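Local coordinates for protein copper chaperone PCu(A)C (Methylosinus trichosporium OB3b, PDB 6P1F) that probably serves as a copper chaperone in a methane-oxidizing bacterium, its PCu(A)C domain binding copper through a histidine brace, at residues G43-D48 / A108-I113; A47-V52 / A99-V104; Q53-I56 / A62-D65. All blocks are in the same frame, centred on the assembly; numbering follows the deposited sequence.

Contact 1. Residues G43-D48 / A108-I113; sequences GVKSAD and AGEVTI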
ATOM      1  N   GLY A  43      -5.106   3.165   8.236  1.00 21.35           N
ATOM      2  CA  GLY A  43      -5.796   4.007   7.280  1.00 25.72           C
ATOM      3  C   GLY A  43      -4.925   4.336   6.103  1.00 23.51           C
ATOM      4  O   GLY A  43      -3.689   4.380   6.224  1.00 20.55           O
ATOM      5  N   VAL A  44      -5.571   4.567   4.958  1.00 18.49           N
ATOM      6  CA  VAL A  44      -4.882   5.067   3.774  1.00 21.07           C
ATOM      7  C   VAL A  44      -5.742   6.184   3.239  1.00 25.38           C
ATOM      8  O   VAL A  44      -6.851   5.946   2.777  1.00 28.67           O
ATOM      9  CB  VAL A  44      -4.692   3.997   2.719  1.00 25.97           C
ATOM     10  CG1 VAL A  44      -4.064   4.587   1.475  1.00 23.42           C
ATOM     11  CG2 VAL A  44      -3.852   2.841   3.275  1.00 24.69           C
ATOM     12  N   LYS A  45      -5.245   7.410   3.317  1.00 18.75           N
ATOM     13  CA  LYS A  45      -6.077   8.555   2.982  1.00 17.91           C
ATOM     14  C   LYS A  45      -5.716   9.045   1.594  1.00 17.73           C
ATOM     15  O   LYS A  45      -4.572   9.296   1.302  1.00 20.81           O
ATOM     16  CB  LYS A  45      -5.906   9.679   4.004  1.00 21.57           C
ATOM     17  CG  LYS A  45      -6.312   9.266   5.425  1.00 26.34           C
ATOM     18  CD  LYS A  45      -6.266  10.450   6.382  1.00 33.28           C
ATOM     19  CE  LYS A  45      -4.885  11.112   6.416  1.00 36.29           C
ATOM     20  NZ  LYS A  45      -4.811  12.191   7.451  1.00 41.00           N
ATOM     21  N   SER A  46      -6.722   9.154   0.735  1.00 18.14           N
ATOM     22  CA  SER A  46      -6.495   9.668  -0.590  1.00 17.32           C
ATOM     23  C   SER A  46      -7.788  10.168  -1.185  1.00 22.88           C
ATOM     24  O   SER A  46      -8.847   9.593  -0.940  1.00 24.14           O
ATOM     25  CB  SER A  46      -5.933   8.591  -1.503  1.00 25.35           C
ATOM     26  OG  SER A  46      -5.771   9.110  -2.814  1.00 29.79           O
ATOM     27  N   ALA A  47      -7.681  11.218  -1.995  1.00 27.05           N
ATOM     28  CA  ALA A  47      -8.839  11.731  -2.701  1.00 35.55           C
ATOM     29  C   ALA A  47      -9.034  10.949  -4.003  1.00 33.67           C
ATOM     30  O   ALA A  47     -10.007  11.174  -4.720  1.00 45.57           O
ATOM     31  CB  ALA A  47      -8.675  13.225  -2.983  1.00 39.04           C
ATOM     32  N   ASP A  48      -8.106  10.041  -4.303  1.00 25.49           N
ATOM     33  CA  ASP A  48      -8.131   9.297  -5.558  1.00 26.41           C
ATOM     34  C   ASP A  48      -9.075   8.107  -5.493  1.00 24.92           C
ATOM     35  O   ASP A  48      -9.546   7.659  -6.527  1.00 21.76           O
ATOM     36  CB  ASP A  48      -6.730   8.785  -5.953  1.00 28.92           C
ATOM     37  CG  ASP A  48      -5.771   9.901  -6.358  1.00 40.41           C
ATOM     38  OD1 ASP A  48      -6.215  11.052  -6.514  1.00 33.70           O
ATOM     39  OD2 ASP A  48      -4.566   9.614  -6.539  1.00 33.75           O
ATOM     40  N   ALA A 108       3.200   4.680  15.034  1.00 19.48           N
ATOM     41  CA  ALA A 108       4.207   5.531  14.397  1.00 18.68           C
ATOM     42  C   ALA A 108       3.650   6.851  13.886  1.00 21.76           C
ATOM     43  O   ALA A 108       4.404   7.831  13.786  1.00 22.81           O
ATOM     44  CB  ALA A 108       4.875   4.798  13.273  1.00 18.37           C
ATOM     45  N   GLY A 109       2.368   6.904  13.541  1.00 17.27           N
ATOM     46  CA  GLY A 109       1.755   8.122  13.046  1.00 18.38           C
ATOM     47  C   GLY A 109       1.647   8.167  11.539  1.00 19.87           C
ATOM     48  O   GLY A 109       1.607   7.125  10.908  1.00 18.24           O
ATOM     49  N   GLU A 110       1.578   9.376  10.969  1.00 17.02           N
ATOM     50  CA  GLU A 110       1.199   9.554   9.561  1.00 16.95           C
ATOM     51  C   GLU A 110       2.407   9.805   8.664  1.00 17.30           C
ATOM     52  O   GLU A 110       3.366  10.475   9.062  1.00 18.89           O
ATOM     53  CB  GLU A 110       0.190  10.710   9.416  1.00 19.52           C
ATOM     54  CG  GLU A 110      -1.151  10.456  10.112  1.00 22.44           C
ATOM     55  CD  GLU A 110      -2.084  11.656  10.042  1.00 48.67           C
ATOM     56  OE1 GLU A 110      -1.942  12.568  10.883  1.00 65.30           O
ATOM     57  OE2 GLU A 110      -2.957  11.693   9.143  1.00 54.51           O
ATOM     58  N   VAL A 111       2.376   9.201   7.477  1.00 16.51           N
ATOM     59  CA  VAL A 111       3.420   9.457   6.485  1.00 15.77           C
ATOM     60  C   VAL A 111       2.744   9.524   5.134  1.00 19.20           C
ATOM     61  O   VAL A 111       1.927   8.678   4.798  1.00 17.53           O
ATOM     62  CB  VAL A 111       4.500   8.358   6.537  1.00 16.35           C
ATOM     63  CG1 VAL A 111       3.888   6.950   6.454  1.00 19.60           C
ATOM     64  CG2 VAL A 111       5.607   8.594   5.487  1.00 18.30           C
ATOM     65  N   THR A 112       3.061  10.552   4.365  1.00 19.10           N
ATOM     66  CA  THR A 112       2.505  10.686   3.020  1.00 17.35           C
ATOM     67  C   THR A 112       3.477  10.144   2.002  1.00 21.26           C
ATOM     68  O   THR A 112       4.645  10.567   1.950  1.00 22.15           O
ATOM     69  CB  THR A 112       2.190  12.157   2.717  1.00 22.50           C
ATOM     70  OG1 THR A 112       1.202  12.638   3.659  1.00 21.04           O
ATOM     71  CG2 THR A 112       1.673  12.312   1.292  1.00 23.74           C
ATOM     72  N   ILE A 113       3.023   9.191   1.198  1.00 16.49           N
ATOM     73  CA  ILE A 113       3.880   8.545   0.233  1.00 16.42           C
ATOM     74  C   ILE A 113       3.443   8.905  -1.174  1.00 16.68           C
ATOM     75  O   ILE A 113       2.305   9.369  -1.388  1.00 17.09           O
ATOM     76  CB  ILE A 113       3.864   7.015   0.368  1.00 15.73           C
ATOM     77  CG1 ILE A 113       2.479   6.477   0.008  1.00 18.25           C
ATOM     78  CG2 ILE A 113       4.244   6.597   1.803  1.00 16.99           C
ATOM     79  CD1 ILE A 113       2.465   4.965  -0.114  1.00 19.30           C
TER
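Lys-45 and Glu-110 meet through a single salt bridge, and everything close in this contact is gathered at that one point. Lys-45 NZ lies 2.6 Å from Glu-110 OE2 and donates to it nearly along the C-O axis, while the last methylene, Lys-45 CE, comes within 3.4 Å of the same Glu-110 OE2. The second oxygen stands back, with Glu-110 OE1 4.5 Å from Lys-45 NZ, making this a one-oxygen grip and not a forked one. The lysine chain is extended up to CD and then bends (chi3 -57°), which turns CE and NZ toward the glutamate; the two side chains cross at about a right angle. Strands 39-45 and 109-118 are not sheet neighbours. Both pair antiparallel with strand 98-105, which runs between them in this all-beta PCu(A)C domain, one piece of a longer protein, and the ion pair spans that middle strand on its exposed face, where Lys-45 also packs on Thr-102. The backbones are correspondingly far apart, with Lys-45 CA 8.8 Å from Thr-112 CA, and only 64 Å² is buried. Packing is richer on the other face, where Val-44 meets Leu-103 and Phe-49, and Ile-113 meets Met-101. Beyond Lys-45 the chain leaves the sheet through an ST turn, in which Asp-48 N donates to Ser-46 OG over 2.9 Å.

Contact 2. Residues A47-V52 / A99-V104; sequences ADFRSV and AEMTLV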
ATOM      1  N   ALA A  47      -7.681  11.218  -1.995  1.00 27.05           N
ATOM      2  CA  ALA A  47      -8.839  11.731  -2.701  1.00 35.55           C
ATOM      3  C   ALA A  47      -9.034  10.949  -4.003  1.00 33.67           C
ATOM      4  O   ALA A  47     -10.007  11.174  -4.720  1.00 45.57           O
ATOM      5  CB  ALA A  47      -8.675  13.225  -2.983  1.00 39.04           C
ATOM      6  N   ASP A  48      -8.106  10.041  -4.303  1.00 25.49           N
ATOM      7  CA  ASP A  48      -8.131   9.297  -5.558  1.00 26.41           C
ATOM      8  C   ASP A  48      -9.075   8.107  -5.493  1.00 24.92           C
ATOM      9  O   ASP A  48      -9.546   7.659  -6.527  1.00 21.76           O
ATOM     10  CB  ASP A  48      -6.730   8.785  -5.953  1.00 28.92           C
ATOM     11  CG  ASP A  48      -5.771   9.901  -6.358  1.00 40.41           C
ATOM     12  OD1 ASP A  48      -6.215  11.052  -6.514  1.00 33.70           O
ATOM     13  OD2 ASP A  48      -4.566   9.614  -6.539  1.00 33.75           O
ATOM     14  N   PHE A  49      -9.334   7.585  -4.295  1.00 20.97           N
ATOM     15  CA  PHE A  49     -10.108   6.342  -4.178  1.00 18.29           C
ATOM     16  C   PHE A  49     -10.825   6.266  -2.850  1.00 18.95           C
ATOM     17  O   PHE A  49     -10.502   6.967  -1.881  1.00 20.31           O
ATOM     18  CB  PHE A  49      -9.197   5.104  -4.384  1.00 18.98           C
ATOM     19  CG  PHE A  49      -7.927   5.129  -3.582  1.00 20.51           C
ATOM     20  CD1 PHE A  49      -7.887   4.668  -2.279  1.00 21.21           C
ATOM     21  CD2 PHE A  49      -6.747   5.612  -4.154  1.00 23.24           C
ATOM     22  CE1 PHE A  49      -6.700   4.699  -1.529  1.00 22.63           C
ATOM     23  CE2 PHE A  49      -5.556   5.636  -3.410  1.00 26.05           C
ATOM     24  CZ  PHE A  49      -5.557   5.189  -2.085  1.00 22.11           C
ATOM     25  N   ARG A  50     -11.857   5.436  -2.794  1.00 15.94           N
ATOM     26  CA  ARG A  50     -12.683   5.375  -1.596  1.00 17.69           C
ATOM     27  C   ARG A  50     -12.023   4.627  -0.457  1.00 23.92           C
ATOM     28  O   ARG A  50     -12.066   5.052   0.696  1.00 21.53           O
ATOM     29  CB  ARG A  50     -14.027   4.697  -1.922  1.00 18.73           C
ATOM     30  CG  ARG A  50     -15.045   4.779  -0.753  1.00 24.39           C
ATOM     31  CD  ARG A  50     -16.139   3.675  -0.797  1.00 25.34           C
ATOM     32  NE  ARG A  50     -16.916   3.661  -2.035  1.00 32.52           N
ATOM     33  CZ  ARG A  50     -18.017   4.387  -2.256  1.00 37.84           C
ATOM     34  NH1 ARG A  50     -18.503   5.197  -1.321  1.00 24.82           N
ATOM     35  NH2 ARG A  50     -18.645   4.306  -3.421  1.00 33.15           N
ATOM     36  N   SER A  51     -11.463   3.464  -0.745  1.00 20.36           N
ATOM     37  CA  SER A  51     -11.005   2.645   0.352  1.00 22.45           C
ATOM     38  C   SER A  51      -9.969   1.669  -0.118  1.00 19.67           C
ATOM     39  O   SER A  51      -9.653   1.624  -1.309  1.00 18.82           O
ATOM     40  CB  SER A  51     -12.174   1.897   0.997  1.00 34.05           C
ATOM     41  OG  SER A  51     -12.828   1.101   0.034  1.00 36.57           O
ATOM     42  N   VAL A  52      -9.415   0.942   0.843  1.00 18.42           N
ATOM     43  CA  VAL A  52      -8.442  -0.095   0.533  1.00 17.12           C
ATOM     44  C   VAL A  52      -8.799  -1.392   1.217  1.00 21.47           C
ATOM     45  O   VAL A  52      -9.493  -1.431   2.258  1.00 22.20           O
ATOM     46  CB  VAL A  52      -7.012   0.297   0.949  1.00 17.71           C
ATOM     47  CG1 VAL A  52      -6.585   1.621   0.286  1.00 18.24           C
ATOM     48  CG2 VAL A  52      -6.900   0.376   2.456  1.00 23.11           C
ATOM     49  N   ALA A  99       1.092   8.546  -7.273  1.00 18.28           N
ATOM     50  CA  ALA A  99      -0.182   8.801  -6.628  1.00 18.87           C
ATOM     51  C   ALA A  99       0.059   9.091  -5.144  1.00 16.75           C
ATOM     52  O   ALA A  99       0.639   8.262  -4.440  1.00 19.38           O
ATOM     53  CB  ALA A  99      -1.115   7.574  -6.796  1.00 23.62           C
ATOM     54  N   GLU A 100      -0.323  10.286  -4.703  1.00 17.99           N
ATOM     55  CA  GLU A 100      -0.113  10.697  -3.316  1.00 18.26           C
ATOM     56  C   GLU A 100      -1.153  10.107  -2.392  1.00 18.71           C
ATOM     57  O   GLU A 100      -2.352  10.174  -2.660  1.00 22.86           O
ATOM     58  CB  GLU A 100      -0.147  12.222  -3.209  1.00 26.45           C
ATOM     59  CG  GLU A 100       0.090  12.747  -1.770  1.00 31.20           C
ATOM     60  CD  GLU A 100       0.127  14.278  -1.695  1.00 44.84           C
ATOM     61  OE1 GLU A 100      -0.914  14.923  -1.933  1.00 50.28           O
ATOM     62  OE2 GLU A 100       1.206  14.834  -1.416  1.00 39.78           O
ATOM     63  N   MET A 101      -0.699   9.481  -1.317  1.00 15.57           N
ATOM     64  CA  MET A 101      -1.653   9.028  -0.320  1.00 15.73           C
ATOM     65  C   MET A 101      -1.010   9.056   1.063  1.00 18.75           C
ATOM     66  O   MET A 101       0.200   8.982   1.207  1.00 18.82           O
ATOM     67  CB  MET A 101      -2.158   7.625  -0.677  1.00 18.69           C
ATOM     68  CG  MET A 101      -1.047   6.589  -0.691  1.00 19.51           C
ATOM     69  SD  MET A 101      -1.568   5.052  -1.515  1.00 20.40           S
ATOM     70  CE  MET A 101      -1.532   5.558  -3.249  1.00 20.19           C
ATOM     71  N   THR A 102      -1.819   9.151   2.105  1.00 14.89           N
ATOM     72  CA  THR A 102      -1.252   9.201   3.442  1.00 15.69           C
ATOM     73  C   THR A 102      -1.511   7.893   4.182  1.00 17.80           C
ATOM     74  O   THR A 102      -2.650   7.461   4.278  1.00 19.00           O
ATOM     75  CB  THR A 102      -1.823  10.376   4.227  1.00 18.98           C
ATOM     76  OG1 THR A 102      -1.477  11.587   3.527  1.00 21.13           O
ATOM     77  CG2 THR A 102      -1.231  10.414   5.615  1.00 19.88           C
ATOM     78  N   LEU A 103      -0.453   7.269   4.695  1.00 16.20           N
ATOM     79  CA  LEU A 103      -0.607   6.065   5.519  1.00 15.77           C
ATOM     80  C   LEU A 103      -0.717   6.464   6.970  1.00 18.89           C
ATOM     81  O   LEU A 103       0.023   7.327   7.422  1.00 18.78           O
ATOM     82  CB  LEU A 103       0.573   5.139   5.336  1.00 16.53           C
ATOM     83  CG  LEU A 103       0.876   4.770   3.881  1.00 19.36           C
ATOM     84  CD1 LEU A 103       2.081   3.782   3.837  1.00 22.55           C
ATOM     85  CD2 LEU A 103      -0.318   4.184   3.168  1.00 21.19           C
ATOM     86  N   VAL A 104      -1.628   5.832   7.708  1.00 14.87           N
ATOM     87  CA  VAL A 104      -1.782   6.140   9.128  1.00 15.13           C
ATOM     88  C   VAL A 104      -1.422   4.921   9.951  1.00 15.04           C
ATOM     89  O   VAL A 104      -2.069   3.880   9.811  1.00 17.49           O
ATOM     90  CB  VAL A 104      -3.213   6.545   9.458  1.00 18.23           C
ATOM     91  CG1 VAL A 104      -3.336   6.926  10.955  1.00 18.82           C
ATOM     92  CG2 VAL A 104      -3.642   7.703   8.551  1.00 21.79           C
TER
HETATM   93  O   HOH W   1      -3.851   8.492  -4.256  1.00 25.34           O
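Met-101 presents its thioether to the rim of the Phe-49 ring, and its chain can be followed outward atom by atom. Met-101 CB packs against Lys-45 O, the carbonyl of the adjacent strand. Placed between the backbone N and the carbonyl carbon (chi1 62°), Met-101 CG then heads into the interior and passes close to the side chain of Ile-113. Next comes the sulfur: Met-101 SD is 4.0 Å from Phe-49 CZ and 5.3 Å from the ring centroid, lying 81° off the ring normal. This is a Met-aromatic contact made at the edge of the ring, not over its face. A final bend (chi3 75°) carries Met-101 CE alongside the same edge, 4.0 Å from Phe-49 CE2 and close to Ala-99 CB. This side-chain contact joins strand 98-105 to Phe-49 of strand 49-55 across the buried interior of the fold. Strand 49-55 carries a classic beta bulge, Arg-50 and Ser-51 both facing Val-87, and the chain turns a corner at Arg-50; Phe-49 also packs on Val-44 and Ile-89. Next to this apolar patch lies a polar link. The buried carboxylate oxygen Asp-48 OD2, which touches Ala-99 CB, accepts a hydrogen bond from a water 2.6 Å from Asp-48 OD2, and the same water donates a second one to the strand carbonyl Glu-100 O at 2.8 Å.

Contact 3. Residues Q53-I56 / A62-D65; sequences QFHI and ARED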
ATOM      1  N   GLN A  53      -8.353  -2.465   0.581  1.00 17.49           N
ATOM      2  CA  GLN A  53      -8.473  -3.811   1.110  1.00 18.81           C
ATOM      3  C   GLN A  53      -7.118  -4.483   1.050  1.00 18.67           C
ATOM      4  O   GLN A  53      -6.508  -4.644  -0.024  1.00 20.81           O
ATOM      5  CB  GLN A  53      -9.507  -4.644   0.319  1.00 19.09           C
ATOM      6  CG  GLN A  53     -10.879  -3.983   0.281  1.00 25.89           C
ATOM      7  CD  GLN A  53     -11.864  -4.643  -0.687  1.00 39.02           C
ATOM      8  OE1 GLN A  53     -11.507  -5.536  -1.458  1.00 39.14           O
ATOM      9  NE2 GLN A  53     -13.110  -4.175  -0.667  1.00 34.96           N
ATOM     10  N   PHE A  54      -6.637  -4.859   2.218  1.00 15.74           N
ATOM     11  CA  PHE A  54      -5.355  -5.525   2.306  1.00 14.39           C
ATOM     12  C   PHE A  54      -5.531  -7.016   2.152  1.00 17.49           C
ATOM     13  O   PHE A  54      -6.434  -7.625   2.731  1.00 17.46           O
ATOM     14  CB  PHE A  54      -4.676  -5.211   3.622  1.00 14.97           C
ATOM     15  CG  PHE A  54      -4.420  -3.739   3.847  1.00 15.45           C
ATOM     16  CD1 PHE A  54      -3.357  -3.120   3.229  1.00 19.08           C
ATOM     17  CD2 PHE A  54      -5.226  -2.991   4.688  1.00 18.33           C
ATOM     18  CE1 PHE A  54      -3.111  -1.761   3.449  1.00 16.26           C
ATOM     19  CE2 PHE A  54      -4.967  -1.641   4.931  1.00 22.81           C
ATOM     20  CZ  PHE A  54      -3.906  -1.031   4.293  1.00 20.80           C
ATOM     21  N   HIS A  55      -4.683  -7.599   1.319  1.00 14.78           N
ATOM     22  CA  HIS A  55      -4.619  -9.048   1.169  1.00 16.01           C
ATOM     23  C   HIS A  55      -3.246  -9.512   1.601  1.00 21.31           C
ATOM     24  O   HIS A  55      -2.272  -9.288   0.909  1.00 22.40           O
ATOM     25  CB  HIS A  55      -4.885  -9.439  -0.277  1.00 16.04           C
ATOM     26  CG  HIS A  55      -6.262  -9.109  -0.744  1.00 16.56           C
ATOM     27  ND1 HIS A  55      -7.245 -10.068  -0.860  1.00 22.18           N
ATOM     28  CD2 HIS A  55      -6.828  -7.942  -1.121  1.00 20.01           C
ATOM     29  CE1 HIS A  55      -8.354  -9.507  -1.305  1.00 27.04           C
ATOM     30  NE2 HIS A  55      -8.131  -8.220  -1.470  1.00 23.03           N
ATOM     31  N   ILE A  56      -3.162 -10.145   2.763  1.00 20.67           N
ATOM     32  CA  ILE A  56      -1.854 -10.477   3.299  1.00 20.33           C
ATOM     33  C   ILE A  56      -1.830 -11.932   3.715  1.00 26.38           C
ATOM     34  O   ILE A  56      -2.875 -12.544   3.925  1.00 24.38           O
ATOM     35  CB  ILE A  56      -1.466  -9.569   4.498  1.00 28.58           C
ATOM     36  CG1 ILE A  56      -2.412  -9.798   5.672  1.00 36.34           C
ATOM     37  CG2 ILE A  56      -1.445  -8.077   4.079  1.00 31.39           C
ATOM     38  CD1 ILE A  56      -1.935  -9.135   6.957  1.00 42.42           C
ATOM     39  N   ALA A  62      -8.595 -13.780   1.610  1.00 18.29           N
ATOM     40  CA  ALA A  62      -9.238 -13.037   2.668  1.00 16.56           C
ATOM     41  C   ALA A  62      -8.712 -11.603   2.645  1.00 19.18           C
ATOM     42  O   ALA A  62      -7.573 -11.355   2.239  1.00 23.96           O
ATOM     43  CB  ALA A  62      -8.977 -13.683   4.053  1.00 18.63           C
ATOM     44  N   ARG A  63      -9.546 -10.661   3.048  1.00 14.52           N
ATOM     45  CA  ARG A  63      -9.103  -9.274   3.038  1.00 16.25           C
ATOM     46  C   ARG A  63      -9.229  -8.669   4.429  1.00 17.91           C
ATOM     47  O   ARG A  63      -9.873  -9.227   5.322  1.00 22.93           O
ATOM     48  CB  ARG A  63      -9.896  -8.455   2.019  1.00 22.95           C
ATOM     49  CG  ARG A  63     -11.369  -8.424   2.253  1.00 27.57           C
ATOM     50  CD  ARG A  63     -12.102  -8.564   0.920  1.00 42.70           C
ATOM     51  NE  ARG A  63     -13.533  -8.350   1.071  1.00 43.88           N
ATOM     52  CZ  ARG A  63     -14.450  -9.312   1.147  1.00 42.16           C
ATOM     53  NH1 ARG A  63     -14.110 -10.596   1.059  1.00 32.90           N
ATOM     54  NH2 ARG A  63     -15.724  -8.974   1.309  1.00 52.08           N
ATOM     55  N   GLU A  64      -8.591  -7.522   4.612  1.00 14.96           N
ATOM     56  CA  GLU A  64      -8.776  -6.812   5.869  1.00 13.98           C
ATOM     57  C   GLU A  64      -8.586  -5.322   5.637  1.00 17.95           C
ATOM     58  O   GLU A  64      -8.066  -4.911   4.598  1.00 19.81           O
ATOM     59  CB  GLU A  64      -7.810  -7.337   6.916  1.00 15.82           C
ATOM     60  CG  GLU A  64      -6.358  -7.424   6.445  1.00 19.64           C
ATOM     61  CD  GLU A  64      -5.565  -8.395   7.310  1.00 28.94           C
ATOM     62  OE1 GLU A  64      -5.028  -7.951   8.340  1.00 33.19           O
ATOM     63  OE2 GLU A  64      -5.519  -9.603   6.991  1.00 27.91           O
ATOM     64  N   ASP A  65      -9.067  -4.496   6.560  1.00 14.08           N
ATOM     65  CA  ASP A  65      -8.969  -3.052   6.299  1.00 15.68           C
ATOM     66  C   ASP A  65      -7.904  -2.343   7.113  1.00 17.85           C
ATOM     67  O   ASP A  65      -7.848  -1.104   7.141  1.00 20.00           O
ATOM     68  CB  ASP A  65     -10.350  -2.400   6.513  1.00 18.78           C
ATOM     69  CG  ASP A  65     -10.725  -2.266   7.953  1.00 20.69           C
ATOM     70  OD1 ASP A  65     -10.060  -2.826   8.841  1.00 23.92           O
ATOM     71  OD2 ASP A  65     -11.740  -1.569   8.188  1.00 26.41           O
TER
HETATM   72  O   HOH W   2      -5.490 -11.081   4.139  1.00 27.94           O
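Phe-54 and Glu-64 form a single antiparallel hydrogen-bonded pair, a lone beta bridge in which Phe-54 N reaches Glu-64 O over 2.8 Å and Glu-64 N returns to Phe-54 O over 2.9 Å. The bridge closes the loop that follows strand 49-55, next to a zinc site of this domain, empty here, to which His-55 belongs. The His-55 ring stacks with His-83, its ND1 is hydrogen-bonded to Leu-60 O, and Arg-63 CB makes a CH-pi contact over one face, 4.0 Å from the ring centroid. Beyond CB the arginine runs alongside, its guanidinium plane 26° from the ring, and Arg-63 CD packs against Gln-53 OE1 (3.9 Å), an oxygen that also takes a weak hydrogen bond from Arg-24. Glu-64 CG, set between backbone N and carbonyl carbon (chi1 49°), carries the extended chain across Ile-56, with Glu-64 OE2 3.4 Å from Ile-56 CG1 and the carboxylate also against Ile-56 CD1. With an alanine here the carboxylate arm is gone, and Ile-56 CG1 and CD1 would probably lose their cover and become freer to turn. A water accepts from Ile-56 N at 2.9 Å and lies 2.8 Å from Ala-62 O, to which it probably donates.

In the fold
Contacts 1 and 2 lie about 6 Å apart between centres and share Ala-47 and Asp-48; strand 98-105 connects them through probable hydrogen bonds from Lys-45 N to Thr-102 O and from Leu-103 N to Val-111 O, each 2.8 Å. Contact 3, about 17 Å from contact 1 and 15 Å from contact 2 between centres, is nested within the chain loops that both close. Val-44 CG2 nevertheless touches Phe-54 CZ at 4.0 Å. Contact 3 holds His-55, a ligand of the zinc site that is empty in this apo structure. In contact 2 the Phe-49 side chain is about 9 Å from that of Glu-85, of the same site, and the Ala-99 side chain about 12 Å from that of His-1, of the likewise empty copper site.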